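Local coordinates for E3 19 kDa protein (PDB 5IRO) that probably binds class I MHC heavy chains and retains them in the endoplasmic reticulum of infected cells, impairing their transport to the cell surface, at residues C18-Q23 and V31-G36; S57-G62 and H102-R107; D63-T68 and F85-M90. All coordinates share one frame; numbering follows the deposited sequence.

Interaction 1 of 3, residues C18-Q23 and V31-G36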
loop_
_atom_site.group_PDB
_atom_site.type_symbol
_atom_site.label_atom_id
_atom_site.label_comp_id
_atom_site.label_asym_id
_atom_site.label_seq_id
_atom_site.Cartn_x
_atom_site.Cartn_y
_atom_site.Cartn_z
ATOM N N CYS D 18 13.153 0.322 -27.126
ATOM C CA CYS D 18 12.307 -0.241 -26.092
ATOM C C CYS D 18 12.084 0.828 -25.026
ATOM O O CYS D 18 13.016 1.209 -24.315
ATOM C CB CYS D 18 12.969 -1.480 -25.494
ATOM S SG CYS D 18 12.923 -2.926 -26.557
ATOM N N GLN D 19 10.849 1.308 -24.927
ATOM C CA GLN D 19 10.514 2.460 -24.094
ATOM C C GLN D 19 10.829 2.258 -22.614
ATOM O O GLN D 19 10.726 1.153 -22.089
ATOM C CB GLN D 19 9.025 2.791 -24.244
ATOM C CG GLN D 19 8.107 1.738 -23.628
ATOM C CD GLN D 19 6.640 2.099 -23.694
ATOM O OE1 GLN D 19 5.971 1.853 -24.697
ATOM N NE2 GLN D 19 6.126 2.678 -22.614
ATOM N N LEU D 20 11.251 3.327 -21.950
ATOM C CA LEU D 20 11.545 3.249 -20.523
ATOM C C LEU D 20 10.998 4.440 -19.732
ATOM O O LEU D 20 10.984 5.571 -20.217
ATOM C CB LEU D 20 13.041 3.028 -20.251
ATOM C CG LEU D 20 14.128 4.027 -20.654
ATOM C CD1 LEU D 20 15.435 3.628 -19.986
ATOM C CD2 LEU D 20 14.313 4.093 -22.161
ATOM N N SER D 21 10.550 4.164 -18.512
ATOM C CA SER D 21 9.982 5.180 -17.635
ATOM C C SER D 21 10.710 5.203 -16.294
ATOM O O SER D 21 11.233 4.183 -15.843
ATOM C CB SER D 21 8.487 4.934 -17.418
ATOM O OG SER D 21 8.241 3.583 -17.069
ATOM N N PHE D 22 10.745 6.373 -15.662
ATOM C CA PHE D 22 11.407 6.534 -14.372
ATOM C C PHE D 22 10.407 7.002 -13.330
ATOM O O PHE D 22 9.493 7.769 -13.635
ATOM C CB PHE D 22 12.567 7.526 -14.471
ATOM C CG PHE D 22 13.712 7.042 -15.309
ATOM C CD1 PHE D 22 14.915 6.704 -14.716
ATOM C CD2 PHE D 22 13.588 6.918 -16.683
ATOM C CE1 PHE D 22 15.972 6.258 -15.476
ATOM C CE2 PHE D 22 14.641 6.469 -17.449
ATOM C CZ PHE D 22 15.833 6.141 -16.846
ATOM N N GLN D 23 10.575 6.535 -12.098
ATOM C CA GLN D 23 9.608 6.857 -11.057
ATOM C C GLN D 23 10.235 6.847 -9.664
ATOM O O GLN D 23 11.082 6.003 -9.362
ATOM C CB GLN D 23 8.424 5.885 -11.141
ATOM C CG GLN D 23 7.279 6.159 -10.180
ATOM C CD GLN D 23 6.086 5.257 -10.431
ATOM O OE1 GLN D 23 5.932 4.702 -11.519
ATOM N NE2 GLN D 23 5.235 5.104 -9.422
ATOM N N VAL D 31 13.784 2.420 -12.176
ATOM C CA VAL D 31 13.878 2.330 -13.626
ATOM C C VAL D 31 12.973 1.229 -14.163
ATOM O O VAL D 31 12.927 0.129 -13.609
ATOM C CB VAL D 31 15.326 2.017 -14.058
ATOM C CG1 VAL D 31 15.443 1.983 -15.571
ATOM C CG2 VAL D 31 16.292 3.026 -13.461
ATOM N N LEU D 32 12.255 1.528 -15.241
ATOM C CA LEU D 32 11.373 0.548 -15.861
ATOM C C LEU D 32 11.591 0.516 -17.368
ATOM O O LEU D 32 11.056 1.351 -18.093
ATOM C CB LEU D 32 9.913 0.889 -15.571
ATOM C CG LEU D 32 8.907 -0.136 -16.097
ATOM C CD1 LEU D 32 8.807 -1.332 -15.161
ATOM C CD2 LEU D 32 7.551 0.504 -16.325
ATOM N N ILE D 33 12.355 -0.464 -17.838
ATOM C CA ILE D 33 12.605 -0.624 -19.266
ATOM C C ILE D 33 11.551 -1.521 -19.904
ATOM O O ILE D 33 11.578 -2.743 -19.736
ATOM C CB ILE D 33 14.000 -1.222 -19.526
ATOM C CG1 ILE D 33 15.056 -0.471 -18.710
ATOM C CG2 ILE D 33 14.335 -1.176 -21.009
ATOM C CD1 ILE D 33 16.431 -1.110 -18.743
ATOM N N LYS D 34 10.620 -0.911 -20.631
ATOM C CA LYS D 34 9.546 -1.663 -21.272
ATOM C C LYS D 34 9.770 -1.856 -22.774
ATOM O O LYS D 34 9.781 -0.896 -23.545
ATOM C CB LYS D 34 8.199 -0.980 -21.033
ATOM C CG LYS D 34 7.010 -1.758 -21.573
ATOM C CD LYS D 34 5.702 -1.090 -21.187
ATOM C CE LYS D 34 4.506 -1.927 -21.607
ATOM N NZ LYS D 34 3.225 -1.236 -21.295
ATOM N N CYS D 35 9.950 -3.107 -23.179
ATOM C CA CYS D 35 9.998 -3.461 -24.589
ATOM C C CYS D 35 8.727 -4.209 -24.974
ATOM O O CYS D 35 7.831 -4.378 -24.147
ATOM C CB CYS D 35 11.250 -4.289 -24.899
ATOM S SG CYS D 35 12.810 -3.408 -24.628
ATOM N N GLY D 36 8.654 -4.667 -26.220
ATOM C CA GLY D 36 7.428 -5.259 -26.727
ATOM C C GLY D 36 7.016 -6.557 -26.057
ATOM O O GLY D 36 7.860 -7.373 -25.687
#
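Three backbone hydrogen bonds and a disulfide hold residues 18-23 against residues 31-36. Ser21 and Leu32 form an antiparallel hydrogen-bonded pair: Ser21 N donates to Leu32 O over 2.9 Å, fairly straight at 161° but from above the carbonyl plane, and Leu32 N returns the bond to Ser21 O nearly along the C=O axis. Where strand 31-34 ends, Lys34 N donates to Gln19 O of the loop before the other strand, again close to the carbonyl axis. One residue further, Cys18 SG and Cys35 SG are joined at 2.0 Å, both sulfurs lying anti to their own carbonyl carbons, although Cys18 is poorly ordered.

Side chains divide between two faces. On one, Phe22 and Val31 run alongside each other, so that ring atom Phe22 CE1 lies 3.8 Å from Val31 CG2, while Leu20 CD1 comes within 4.3 Å of Ile33 CG1. On the other, Ser21 OG touches the CD2 methyl of Leu32, and an acidic side chain of another protein chain also packs on Leu32. Gln19 and Lys34 lie side by side at an exposed margin; their extended chains touch through Gln19 CG and Lys34 CB, 3.8 Å apart.

Further out, Phe85 packs on Leu20 and Phe22, and Met90 on Phe22, covering the apolar face. Backbone bonds from Val31, Ile33 and Cys35 to Ser57, Leu55 and Asn53 fix the far edge of strand 29-34. The arrangement is an antiparallel beta hairpin, its strands at 163°, disulfide-sealed at its open end, in the GP19K-family portion of a longer membrane protein.

Interaction 2 of 3, residues S57-G62 and H102-R107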
loop_
_atom_site.group_PDB
_atom_site.type_symbol
_atom_site.label_atom_id
_atom_site.label_comp_id
_atom_site.label_asym_id
_atom_site.label_seq_id
_atom_site.Cartn_x
_atom_site.Cartn_y
_atom_site.Cartn_z
ATOM N N SER D 57 14.409 -2.032 -12.324
ATOM C CA SER D 57 15.528 -1.940 -11.393
ATOM C C SER D 57 15.628 -0.551 -10.776
ATOM O O SER D 57 14.624 0.136 -10.596
ATOM C CB SER D 57 16.841 -2.294 -12.090
ATOM O OG SER D 57 17.927 -2.217 -11.184
ATOM N N THR D 58 16.851 -0.150 -10.450
ATOM C CA THR D 58 17.101 1.164 -9.878
ATOM C C THR D 58 18.378 1.763 -10.433
ATOM O O THR D 58 19.269 1.037 -10.872
ATOM C CB THR D 58 17.253 1.098 -8.352
ATOM O OG1 THR D 58 16.701 -0.131 -7.863
ATOM C CG2 THR D 58 16.570 2.287 -7.693
ATOM N N TRP D 59 18.467 3.090 -10.423
ATOM C CA TRP D 59 19.721 3.739 -10.792
ATOM C C TRP D 59 20.255 4.654 -9.692
ATOM O O TRP D 59 19.522 5.470 -9.130
ATOM C CB TRP D 59 19.590 4.503 -12.113
ATOM C CG TRP D 59 20.904 5.022 -12.620
ATOM C CD1 TRP D 59 21.791 4.373 -13.430
ATOM C CD2 TRP D 59 21.467 6.313 -12.363
ATOM N NE1 TRP D 59 22.878 5.177 -13.680
ATOM C CE2 TRP D 59 22.702 6.375 -13.038
ATOM C CE3 TRP D 59 21.048 7.422 -11.622
ATOM C CZ2 TRP D 59 23.519 7.502 -12.996
ATOM C CZ3 TRP D 59 21.860 8.539 -11.581
ATOM C CH2 TRP D 59 23.082 8.570 -12.260
ATOM N N GLN D 60 21.542 4.490 -9.393
ATOM C CA GLN D 60 22.273 5.365 -8.482
ATOM C C GLN D 60 23.616 5.677 -9.148
ATOM O O GLN D 60 24.017 4.965 -10.069
ATOM C CB GLN D 60 22.478 4.697 -7.113
ATOM C CG GLN D 60 23.478 3.543 -7.097
ATOM C CD GLN D 60 23.672 2.950 -5.708
ATOM O OE1 GLN D 60 23.398 3.598 -4.699
ATOM N NE2 GLN D 60 24.164 1.716 -5.652
ATOM N N PRO D 61 24.304 6.749 -8.708
ATOM C CA PRO D 61 25.613 7.106 -9.270
ATOM C C PRO D 61 26.571 5.921 -9.345
ATOM O O PRO D 61 26.896 5.326 -8.318
ATOM C CB PRO D 61 26.137 8.150 -8.284
ATOM C CG PRO D 61 24.912 8.814 -7.779
ATOM C CD PRO D 61 23.851 7.745 -7.719
ATOM N N GLY D 62 27.001 5.582 -10.556
ATOM C CA GLY D 62 27.888 4.452 -10.765
ATOM C C GLY D 62 27.213 3.322 -11.520
ATOM O O GLY D 62 27.871 2.546 -12.215
ATOM N N HIS D 102 17.958 15.866 1.146
ATOM C CA HIS D 102 19.147 15.032 1.347
ATOM C C HIS D 102 18.892 13.544 1.601
ATOM O O HIS D 102 19.511 12.957 2.488
ATOM C CB HIS D 102 20.002 15.586 2.495
ATOM C CG HIS D 102 20.433 17.008 2.304
ATOM N ND1 HIS D 102 21.547 17.359 1.571
ATOM C CD2 HIS D 102 19.898 18.167 2.754
ATOM C CE1 HIS D 102 21.680 18.673 1.581
ATOM N NE2 HIS D 102 20.691 19.188 2.290
ATOM N N MET D 103 17.992 12.931 0.839
ATOM C CA MET D 103 17.767 11.495 0.989
ATOM C C MET D 103 18.256 10.729 -0.239
ATOM O O MET D 103 18.351 9.501 -0.219
ATOM C CB MET D 103 16.291 11.194 1.266
ATOM C CG MET D 103 16.033 9.797 1.835
ATOM S SD MET D 103 16.468 9.612 3.577
ATOM C CE MET D 103 16.208 7.852 3.809
ATOM N N TRP D 104 18.591 11.456 -1.300
ATOM C CA TRP D 104 19.190 10.828 -2.467
ATOM C C TRP D 104 20.378 11.710 -2.847
ATOM O O TRP D 104 20.255 12.936 -2.833
ATOM C CB TRP D 104 18.199 10.751 -3.627
ATOM C CG TRP D 104 18.536 9.682 -4.630
ATOM C CD1 TRP D 104 18.131 8.379 -4.593
ATOM C CD2 TRP D 104 19.412 9.794 -5.757
ATOM N NE1 TRP D 104 18.655 7.688 -5.657
ATOM C CE2 TRP D 104 19.454 8.532 -6.382
ATOM C CE3 TRP D 104 20.156 10.840 -6.304
ATOM C CZ2 TRP D 104 20.204 8.292 -7.531
ATOM C CZ3 TRP D 104 20.899 10.601 -7.446
ATOM C CH2 TRP D 104 20.915 9.340 -8.048
ATOM N N PRO D 105 21.530 11.109 -3.195
ATOM C CA PRO D 105 21.895 9.696 -3.391
ATOM C C PRO D 105 21.612 8.778 -2.196
ATOM O O PRO D 105 21.575 9.251 -1.059
ATOM C CB PRO D 105 23.411 9.764 -3.648
ATOM C CG PRO D 105 23.840 11.093 -3.123
ATOM C CD PRO D 105 22.689 11.994 -3.399
ATOM N N PRO D 106 21.414 7.473 -2.462
ATOM C CA PRO D 106 21.048 6.428 -1.496
ATOM C C PRO D 106 21.814 6.443 -0.170
ATOM O O PRO D 106 21.350 5.827 0.791
ATOM C CB PRO D 106 21.356 5.143 -2.263
ATOM C CG PRO D 106 21.038 5.494 -3.667
ATOM C CD PRO D 106 21.449 6.938 -3.838
ATOM N N ARG D 107 22.956 7.119 -0.114
ATOM C CA ARG D 107 23.720 7.200 1.128
ATOM C C ARG D 107 23.261 8.329 2.046
ATOM O O ARG D 107 23.065 9.464 1.607
ATOM C CB ARG D 107 25.214 7.350 0.844
ATOM C CG ARG D 107 25.995 6.057 0.930
ATOM C CD ARG D 107 27.479 6.350 1.016
ATOM N NE ARG D 107 28.233 5.197 1.496
ATOM C CZ ARG D 107 29.513 5.238 1.844
ATOM N NH1 ARG D 107 30.184 6.378 1.770
ATOM N NH2 ARG D 107 30.122 4.142 2.277
#
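Trp59 and Trp104 both carry CG anti to the backbone N, with chi1 of -172° and -158°, and this setting carries the two indoles toward each other, one from each segment. Packing of Trp104 and the prolines joins residues 102-107, at the end of this chain after helix 97-100, to the loop leaving strand 54-59, which within this chain is an outermost strand of a three-stranded antiparallel sheet. The contact rests on packing and involves no hydrogen bond between the two segments. The side chains of the two tryptophans cross at about a right angle, and they touch through their six-membered rings, Trp59 CZ3 standing 3.7 Å from Trp104 CH2.

Pro61 comes at the same indole tip to tip, placing its CD 3.4 Å from Trp104 CH2, while the carbonyl Trp59 O reaches the indole edge near the ring plane, 3.3 Å from Trp104 CZ2. The six-membered ring of Trp104 is thus touched by a carbonyl, a proline methylene and a second indole. Within residues 102-107, the peptide before Pro105 is cis, and Pro106 folds back so that its CD sits 3.4 Å above one face of the Trp104 ring, toward the rim.

Ahead of Trp104, a Schellman motif with His102 at positive phi ends the helix, and Trp104 packs on Ser98 and Arg99 of helix 97-100. The polar end of Trp59 is engaged separately, NE1 donating to Asp63 O, and its ring meets that of Phe87 with planes at about 15°. At the outer margin, Gln60 has CG between its backbone N and carbonyl carbon, and the extended chain beyond crosses Pro106 obliquely, bringing OE1 3.2 Å from Pro106 CG.

Interaction 3 of 3, residues D63-T68 and F85-M90; sequences DPEWYT and FIFEHM
Asp63 OD2 is gripped twice, by a salt bridge from Lys47 NZ and by a weak hydrogen bond from Gln60 N, and this fixes the start of residues 63-68. The next two carbonyls are also engaged: Pro64 O accepts from Tyr46 OH, and Glu65 O takes two weak bonds, one from Thr84 OG1 and one from Phe85 N, the latter 3.2 Å long and bent to 120° at the hydrogen. That bent bond is the backbone link between the two segments.

Around it the packing is carried by Phe87. With CG anti to its carbonyl carbon (chi1 -52°), the ring turns its edge to Glu65 CA, which lies 3.4 Å from Phe87 CE2 and in the ring plane; Pro64 O lies 3.2 Å from Phe87 CD2. The Glu65 side chain slides past the ring in the opposite direction and lies beside Ile86, whose CD1 methyl meets the carboxylate carbon Glu65 CD at 3.3 Å. There the carboxylate crosses that of Glu88 obliquely, planes 25° apart, with Glu65 OE2 and Glu88 OE1 3.2 Å from each other. Two like charges so close would be expected to repel, and may raise the pKa of one or both acids. On the inner side, Tyr67 presents its ring edge to Phe85, with Tyr67 CE2 3.8 Å from Phe85 CB.

The contact thus clips the strand 66-72 approach to the segment leaving strand 78-84, its antiparallel neighbour. Tyr67 extends onto Ile33 and Ile44, one from each sheet, Phe87 also meets the Tyr46 ring, and Met90 takes the N-cap position of helix 91-94.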
loop_
_atom_site.group_PDB
_atom_site.type_symbol
_atom_site.label_atom_id
_atom_site.label_comp_id
_atom_site.label_asym_id
_atom_site.label_seq_id
_atom_site.Cartn_x
_atom_site.Cartn_y
_atom_site.Cartn_z
ATOM N N ASP D 63 25.892 3.235 -11.389
ATOM C CA ASP D 63 25.108 2.184 -12.035
ATOM C C ASP D 63 25.099 2.339 -13.561
ATOM O O ASP D 63 25.268 3.448 -14.071
ATOM C CB ASP D 63 23.687 2.168 -11.456
ATOM C CG ASP D 63 23.661 1.742 -9.999
ATOM O OD1 ASP D 63 24.742 1.702 -9.372
ATOM O OD2 ASP D 63 22.564 1.449 -9.481
ATOM N N PRO D 64 24.896 1.226 -14.293
ATOM C CA PRO D 64 25.067 1.215 -15.751
ATOM C C PRO D 64 24.155 2.188 -16.487
ATOM O O PRO D 64 23.077 2.533 -16.002
ATOM C CB PRO D 64 24.692 -0.222 -16.133
ATOM C CG PRO D 64 24.939 -1.013 -14.903
ATOM C CD PRO D 64 24.556 -0.112 -13.778
ATOM N N GLU D 65 24.607 2.629 -17.657
ATOM C CA GLU D 65 23.854 3.567 -18.474
ATOM C C GLU D 65 23.695 3.002 -19.871
ATOM O O GLU D 65 23.468 3.728 -20.840
ATOM C CB GLU D 65 24.565 4.911 -18.507
ATOM C CG GLU D 65 24.623 5.566 -17.148
ATOM C CD GLU D 65 25.685 6.627 -17.071
ATOM O OE1 GLU D 65 26.548 6.663 -17.973
ATOM O OE2 GLU D 65 25.641 7.432 -16.119
ATOM N N TRP D 66 23.831 1.686 -19.952
ATOM C CA TRP D 66 23.596 0.955 -21.179
ATOM C C TRP D 66 22.801 -0.289 -20.813
ATOM O O TRP D 66 22.780 -0.703 -19.653
ATOM C CB TRP D 66 24.934 0.612 -21.835
ATOM C CG TRP D 66 25.847 -0.195 -20.968
ATOM C CD1 TRP D 66 26.922 0.261 -20.259
ATOM C CD2 TRP D 66 25.836 -1.615 -20.806
ATOM N NE1 TRP D 66 27.539 -0.782 -19.613
ATOM C CE2 TRP D 66 26.897 -1.947 -19.941
ATOM C CE3 TRP D 66 25.017 -2.640 -21.291
ATOM C CZ2 TRP D 66 27.158 -3.255 -19.551
ATOM C CZ3 TRP D 66 25.277 -3.934 -20.903
ATOM C CH2 TRP D 66 26.338 -4.233 -20.044
ATOM N N TYR D 67 22.155 -0.891 -21.803
ATOM C CA TYR D 67 21.405 -2.120 -21.596
ATOM C C TYR D 67 21.406 -2.960 -22.865
ATOM O O TYR D 67 21.470 -2.422 -23.969
ATOM C CB TYR D 67 19.980 -1.813 -21.112
ATOM C CG TYR D 67 19.163 -0.938 -22.041
ATOM C CD1 TYR D 67 18.168 -1.479 -22.844
ATOM C CD2 TYR D 67 19.386 0.432 -22.111
ATOM C CE1 TYR D 67 17.420 -0.683 -23.689
ATOM C CE2 TYR D 67 18.644 1.235 -22.953
ATOM C CZ TYR D 67 17.664 0.674 -23.740
ATOM O OH TYR D 67 16.923 1.474 -24.580
ATOM N N THR D 68 21.324 -4.277 -22.707
ATOM C CA THR D 68 21.411 -5.176 -23.850
ATOM C C THR D 68 20.050 -5.739 -24.222
ATOM O O THR D 68 19.241 -6.067 -23.349
ATOM C CB THR D 68 22.374 -6.355 -23.587
ATOM O OG1 THR D 68 21.997 -7.039 -22.391
ATOM C CG2 THR D 68 23.791 -5.863 -23.453
ATOM N N PHE D 85 21.173 4.493 -22.949
ATOM C CA PHE D 85 20.229 5.511 -22.514
ATOM C C PHE D 85 20.701 5.990 -21.161
ATOM O O PHE D 85 20.945 5.192 -20.257
ATOM C CB PHE D 85 18.813 4.955 -22.394
ATOM C CG PHE D 85 17.780 6.010 -22.105
ATOM C CD1 PHE D 85 17.424 6.319 -20.800
ATOM C CD2 PHE D 85 17.180 6.710 -23.139
ATOM C CE1 PHE D 85 16.479 7.295 -20.533
ATOM C CE2 PHE D 85 16.235 7.686 -22.881
ATOM C CZ PHE D 85 15.884 7.979 -21.575
ATOM N N ILE D 86 20.830 7.303 -21.025
ATOM C CA ILE D 86 21.351 7.877 -19.797
ATOM C C ILE D 86 20.304 8.018 -18.689
ATOM O O ILE D 86 19.305 8.727 -18.824
ATOM C CB ILE D 86 22.049 9.231 -20.069
ATOM C CG1 ILE D 86 22.700 9.761 -18.793
ATOM C CG2 ILE D 86 21.097 10.240 -20.716
ATOM C CD1 ILE D 86 23.981 9.044 -18.451
ATOM N N PHE D 87 20.536 7.295 -17.599
ATOM C CA PHE D 87 19.633 7.296 -16.458
ATOM C C PHE D 87 19.983 8.482 -15.569
ATOM O O PHE D 87 19.184 8.915 -14.741
ATOM C CB PHE D 87 19.741 5.984 -15.677
ATOM C CG PHE D 87 19.582 4.751 -16.527
ATOM C CD1 PHE D 87 18.362 4.107 -16.616
ATOM C CD2 PHE D 87 20.655 4.234 -17.230
ATOM C CE1 PHE D 87 18.210 2.978 -17.397
ATOM C CE2 PHE D 87 20.509 3.104 -18.011
ATOM C CZ PHE D 87 19.286 2.476 -18.094
ATOM N N GLU D 88 21.187 9.009 -15.764
ATOM C CA GLU D 88 21.672 10.173 -15.029
ATOM C C GLU D 88 20.903 11.436 -15.422
ATOM O O GLU D 88 21.016 12.473 -14.769
ATOM C CB GLU D 88 23.169 10.356 -15.302
ATOM C CG GLU D 88 23.899 11.348 -14.411
ATOM C CD GLU D 88 25.383 11.430 -14.733
ATOM O OE1 GLU D 88 25.868 10.604 -15.536
ATOM O OE2 GLU D 88 26.064 12.319 -14.182
ATOM N N HIS D 89 20.107 11.336 -16.483
ATOM C CA HIS D 89 19.376 12.485 -17.005
ATOM C C HIS D 89 17.877 12.365 -16.754
ATOM O O HIS D 89 17.104 13.253 -17.115
ATOM C CB HIS D 89 19.642 12.649 -18.500
ATOM C CG HIS D 89 20.672 13.684 -18.819
ATOM N ND1 HIS D 89 20.501 15.021 -18.530
ATOM C CD2 HIS D 89 21.892 13.580 -19.399
ATOM C CE1 HIS D 89 21.568 15.694 -18.920
ATOM N NE2 HIS D 89 22.427 14.841 -19.451
ATOM N N MET D 90 17.474 11.265 -16.129
ATOM C CA MET D 90 16.069 11.034 -15.820
ATOM C C MET D 90 15.877 10.638 -14.361
ATOM O O MET D 90 14.757 10.639 -13.852
ATOM C CB MET D 90 15.478 9.972 -16.755
ATOM C CG MET D 90 15.367 10.417 -18.208
ATOM S SD MET D 90 13.714 10.978 -18.668
ATOM C CE MET D 90 12.904 9.415 -19.002
#

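From the N terminus, interaction 1 comes first and closes the short hairpin loop between strands 20-24 and 29-34 before the others begin. Strand 54-59 then joins that sheet beside strand 29-34 and leads into interaction 2, whose second half lies near the end of this chain, so it spans a long loop. Interaction 3 falls wholly within that span, tying the entry of strand 66-72 to the exit of strand 78-84 in the second sheet. Interactions 1 and 3 meet through Phe22, Val31 and Phe87, and interactions 2 and 3 through Trp59 and Phe87. The three contacts thereby couple both sheets, the short helices and the residues after helix 97-100.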